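Local coordinates for envelope glycoprotein (Thogoto virus, PDB 5XEA), which probably attaches the virion to a receptor on the host cell and afterwards drives fusion of the viral and host membranes, at residues Ser322-Ile332 / Ser341-Leu352. Residues are numbered along the deposited sequence; the frame is centred on the assembly and turned at random.
Sequences SSIAKIDERLI and SSRFISEDKFLL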
loop_
_atom_site.group_PDB
_atom_site.type_symbol
_atom_site.label_atom_id
_atom_site.label_comp_id
_atom_site.label_asym_id
_atom_site.label_seq_id
_atom_site.Cartn_x
_atom_site.Cartn_y
_atom_site.Cartn_z
ATOM N N SER B 322 41.000 -1.236 39.359
ATOM C CA SER B 322 42.116 -0.461 39.887
ATOM C C SER B 322 42.344 -0.749 41.371
ATOM O O SER B 322 43.486 -0.781 41.845
ATOM C CB SER B 322 41.824 1.020 39.648
ATOM O OG SER B 322 42.951 1.833 39.834
ATOM N N SER B 323 41.264 -0.952 42.117
ATOM C CA SER B 323 41.362 -1.219 43.538
ATOM C C SER B 323 41.804 -2.655 43.807
ATOM O O SER B 323 42.624 -2.893 44.700
ATOM C CB SER B 323 40.028 -0.885 44.202
ATOM O OG SER B 323 39.860 -1.619 45.386
ATOM N N ILE B 324 41.316 -3.627 43.033
ATOM C CA ILE B 324 41.726 -5.013 43.260
ATOM C C ILE B 324 43.145 -5.240 42.767
ATOM O O ILE B 324 43.909 -5.998 43.371
ATOM C CB ILE B 324 40.765 -6.002 42.577
ATOM C CG1 ILE B 324 39.327 -5.663 42.899
ATOM C CG2 ILE B 324 41.083 -7.446 43.019
ATOM C CD1 ILE B 324 38.396 -6.276 41.935
ATOM N N ALA B 325 43.504 -4.622 41.637
ATOM C CA ALA B 325 44.802 -4.854 41.014
ATOM C C ALA B 325 45.965 -4.356 41.873
ATOM O O ALA B 325 47.082 -4.866 41.729
ATOM C CB ALA B 325 44.856 -4.193 39.622
ATOM N N LYS B 326 45.742 -3.372 42.749
ATOM C CA LYS B 326 46.803 -2.967 43.665
ATOM C C LYS B 326 47.156 -4.098 44.621
ATOM O O LYS B 326 48.323 -4.254 44.998
ATOM C CB LYS B 326 46.390 -1.715 44.440
ATOM C CG LYS B 326 46.334 -0.468 43.596
ATOM C CD LYS B 326 45.851 0.717 44.398
ATOM C CE LYS B 326 45.698 1.953 43.521
ATOM N NZ LYS B 326 44.588 1.788 42.534
ATOM N N ILE B 327 46.165 -4.907 44.995
ATOM C CA ILE B 327 46.394 -6.081 45.830
ATOM C C ILE B 327 46.903 -7.250 44.992
ATOM O O ILE B 327 47.929 -7.859 45.315
ATOM C CB ILE B 327 45.097 -6.446 46.575
ATOM C CG1 ILE B 327 44.573 -5.249 47.378
ATOM C CG2 ILE B 327 45.319 -7.659 47.467
ATOM C CD1 ILE B 327 43.198 -5.464 47.984
ATOM N N ASP B 328 46.195 -7.582 43.898
ATOM C CA ASP B 328 46.529 -8.728 43.045
ATOM C C ASP B 328 47.247 -8.238 41.792
ATOM O O ASP B 328 46.608 -7.912 40.787
ATOM C CB ASP B 328 45.278 -9.510 42.660
ATOM C CG ASP B 328 45.591 -10.733 41.799
ATOM O OD1 ASP B 328 46.762 -10.907 41.377
ATOM O OD2 ASP B 328 44.661 -11.527 41.540
ATOM N N GLU B 329 48.580 -8.259 41.830
ATOM C CA GLU B 329 49.392 -7.743 40.735
ATOM C C GLU B 329 49.339 -8.599 39.472
ATOM O O GLU B 329 49.988 -8.241 38.487
ATOM C CB GLU B 329 50.853 -7.592 41.188
ATOM C CG GLU B 329 51.625 -8.898 41.311
ATOM C CD GLU B 329 51.217 -9.728 42.526
ATOM O OE1 GLU B 329 50.715 -9.150 43.520
ATOM O OE2 GLU B 329 51.389 -10.967 42.479
ATOM N N ARG B 330 48.634 -9.720 39.464
ATOM C CA ARG B 330 48.531 -10.520 38.246
ATOM C C ARG B 330 47.214 -10.299 37.502
ATOM O O ARG B 330 47.081 -10.754 36.363
ATOM C CB ARG B 330 48.698 -12.009 38.563
ATOM C CG ARG B 330 50.159 -12.470 38.615
ATOM C CD ARG B 330 50.322 -13.870 39.196
ATOM N NE ARG B 330 50.361 -13.851 40.657
ATOM C CZ ARG B 330 49.524 -14.522 41.446
ATOM N NH1 ARG B 330 48.563 -15.276 40.925
ATOM N NH2 ARG B 330 49.636 -14.421 42.766
ATOM N N LEU B 331 46.263 -9.592 38.120
ATOM C CA LEU B 331 44.923 -9.434 37.563
ATOM C C LEU B 331 44.957 -8.773 36.191
ATOM O O LEU B 331 44.330 -9.257 35.239
ATOM C CB LEU B 331 44.057 -8.615 38.527
ATOM C CG LEU B 331 42.658 -8.255 38.012
ATOM C CD1 LEU B 331 41.885 -9.500 37.663
ATOM C CD2 LEU B 331 41.888 -7.450 39.036
ATOM N N ILE B 332 45.660 -7.649 36.068
ATOM C CA ILE B 332 45.632 -6.918 34.802
ATOM C C ILE B 332 46.218 -7.773 33.687
ATOM O O ILE B 332 45.641 -7.882 32.592
ATOM C CB ILE B 332 46.353 -5.565 34.947
ATOM C CG1 ILE B 332 45.490 -4.617 35.785
ATOM C CG2 ILE B 332 46.663 -4.964 33.579
ATOM C CD1 ILE B 332 46.204 -3.368 36.228
ATOM N N SER B 341 53.058 -8.679 35.558
ATOM C CA SER B 341 52.568 -8.178 36.835
ATOM C C SER B 341 52.583 -6.653 36.811
ATOM O O SER B 341 53.430 -6.042 36.152
ATOM C CB SER B 341 53.425 -8.681 37.993
ATOM O OG SER B 341 54.666 -8.003 37.989
ATOM N N SER B 342 51.645 -6.038 37.527
ATOM C CA SER B 342 51.491 -4.589 37.522
ATOM C C SER B 342 52.037 -3.962 38.806
ATOM O O SER B 342 52.211 -4.620 39.825
ATOM C CB SER B 342 50.027 -4.199 37.364
ATOM O OG SER B 342 49.258 -4.711 38.435
ATOM N N ARG B 343 52.288 -2.660 38.740
ATOM C CA ARG B 343 52.730 -1.893 39.901
ATOM C C ARG B 343 52.116 -0.513 39.764
ATOM O O ARG B 343 52.477 0.240 38.854
ATOM C CB ARG B 343 54.255 -1.804 39.987
ATOM C CG ARG B 343 54.742 -0.936 41.142
ATOM C CD ARG B 343 56.267 -0.795 41.134
ATOM N NE ARG B 343 56.936 -2.089 41.101
ATOM C CZ ARG B 343 57.326 -2.769 42.174
ATOM N NH1 ARG B 343 57.116 -2.275 43.386
ATOM N NH2 ARG B 343 57.923 -3.944 42.031
ATOM N N PHE B 344 51.188 -0.181 40.644
ATOM C CA PHE B 344 50.548 1.119 40.543
ATOM C C PHE B 344 51.476 2.197 41.069
ATOM O O PHE B 344 52.121 2.029 42.110
ATOM C CB PHE B 344 49.217 1.121 41.283
ATOM C CG PHE B 344 48.114 0.541 40.473
ATOM C CD1 PHE B 344 47.231 1.364 39.787
ATOM C CD2 PHE B 344 48.009 -0.832 40.329
ATOM C CE1 PHE B 344 46.232 0.824 39.015
ATOM C CE2 PHE B 344 47.006 -1.377 39.549
ATOM C CZ PHE B 344 46.117 -0.544 38.891
ATOM N N ILE B 345 51.581 3.282 40.311
ATOM C CA ILE B 345 52.340 4.447 40.739
ATOM C C ILE B 345 51.439 5.609 41.103
ATOM O O ILE B 345 51.933 6.614 41.643
ATOM C CB ILE B 345 53.365 4.875 39.670
ATOM C CG1 ILE B 345 52.645 5.395 38.431
ATOM C CG2 ILE B 345 54.289 3.704 39.334
ATOM C CD1 ILE B 345 53.569 5.869 37.356
ATOM N N SER B 346 50.145 5.507 40.824
ATOM C CA SER B 346 49.138 6.435 41.320
ATOM C C SER B 346 47.822 5.668 41.436
ATOM O O SER B 346 47.806 4.432 41.409
ATOM C CB SER B 346 49.039 7.661 40.403
ATOM O OG SER B 346 48.406 7.307 39.194
ATOM N N GLU B 347 46.712 6.403 41.569
ATOM C CA GLU B 347 45.404 5.758 41.659
ATOM C C GLU B 347 45.112 4.951 40.409
ATOM O O GLU B 347 44.759 3.768 40.485
ATOM C CB GLU B 347 44.314 6.804 41.880
ATOM C CG GLU B 347 44.105 7.135 43.336
ATOM C CD GLU B 347 43.727 5.907 44.142
ATOM O OE1 GLU B 347 42.571 5.448 44.019
ATOM O OE2 GLU B 347 44.594 5.384 44.878
ATOM N N ASP B 348 45.269 5.576 39.244
ATOM C CA ASP B 348 44.907 4.958 37.980
ATOM C C ASP B 348 46.100 4.462 37.177
ATOM O O ASP B 348 45.919 3.601 36.310
ATOM C CB ASP B 348 44.109 5.948 37.113
ATOM C CG ASP B 348 42.962 6.616 37.871
ATOM O OD1 ASP B 348 42.229 5.915 38.601
ATOM O OD2 ASP B 348 42.794 7.848 37.724
ATOM N N LYS B 349 47.305 4.970 37.432
ATOM C CA LYS B 349 48.455 4.661 36.593
ATOM C C LYS B 349 49.267 3.506 37.167
ATOM O O LYS B 349 49.465 3.408 38.379
ATOM C CB LYS B 349 49.332 5.900 36.408
ATOM C CG LYS B 349 48.721 6.884 35.395
ATOM C CD LYS B 349 49.644 8.055 35.074
ATOM C CE LYS B 349 49.699 9.065 36.211
ATOM N NZ LYS B 349 50.779 10.076 36.012
ATOM N N PHE B 350 49.717 2.617 36.286
ATOM C CA PHE B 350 50.485 1.457 36.708
ATOM C C PHE B 350 51.531 1.144 35.655
ATOM O O PHE B 350 51.357 1.447 34.470
ATOM C CB PHE B 350 49.612 0.212 36.934
ATOM C CG PHE B 350 48.756 -0.158 35.735
ATOM C CD1 PHE B 350 49.200 -1.074 34.795
ATOM C CD2 PHE B 350 47.514 0.438 35.543
ATOM C CE1 PHE B 350 48.402 -1.391 33.671
ATOM C CE2 PHE B 350 46.715 0.114 34.427
ATOM C CZ PHE B 350 47.163 -0.801 33.509
ATOM N N LEU B 351 52.613 0.535 36.116
ATOM C CA LEU B 351 53.656 -0.029 35.286
ATOM C C LEU B 351 53.361 -1.500 35.060
ATOM O O LEU B 351 52.600 -2.129 35.801
ATOM C CB LEU B 351 55.029 0.110 35.964
ATOM C CG LEU B 351 55.526 1.485 36.404
ATOM C CD1 LEU B 351 56.822 1.347 37.230
ATOM C CD2 LEU B 351 55.764 2.342 35.193
ATOM N N LEU B 352 53.999 -2.059 34.048
ATOM C CA LEU B 352 53.922 -3.489 33.796
ATOM C C LEU B 352 55.326 -4.072 33.815
ATOM O O LEU B 352 56.222 -3.586 33.112
ATOM C CB LEU B 352 53.221 -3.776 32.460
ATOM C CG LEU B 352 51.720 -3.473 32.429
ATOM C CD1 LEU B 352 51.148 -3.698 31.042
ATOM C CD2 LEU B 352 50.963 -4.322 33.464
HETATM O O HOH W 1 49.364 -3.943 40.946
HETATM O O HOH W 2 42.318 2.359 43.601
HETATM O O HOH W 3 47.033 -6.583 38.308
#
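The ring of F344 lies between the K326 side chain and the CB of F350. The K326 chain runs over one face, at about a right angle to the F344 side chain. Its CG makes a CH-pi contact 4.0 Å from the F344 ring centroid, and its NZ a cation-pi contact. F350 CB sits over the centre of the opposite face. A325 CB reaches F344 CE2 obliquely at 3.5 Å, and water 1 lies at the ring edge, in plane. On the F350 ring, I332 CD1 stands over the centre of one face, 3.8 Å from the centroid and 6° off the normal.

The K326 chain is extended until it bends at chi4 (67°), which keeps NZ over the F344 face. There NZ donates to E347 O at 2.9 Å, in the carbonyl plane and on a lone pair. It also donates to S322 O, from above that carbonyl plane, and to water 2, which bridges to E347 OE1.

At the other end, S342 N donates to E329 O at 2.9 Å. S342 OG bonds waters 1 and 3, which link it to A325 O and to D328 O and I332 N.

The contact packs the 341-352 beta hairpin against the end of the long helix 282-327 and the start of helix 331-335, within the baculovirus gp64-like fusion protein. E347 and D348 form salt bridges with R334 of the third subunit, and F350 and L352 extend the sheet into the second. The K326 ammonium thus has three hydrogen-bond partners and an aromatic face, which probably stabilises its positive charge beside this trimer interface.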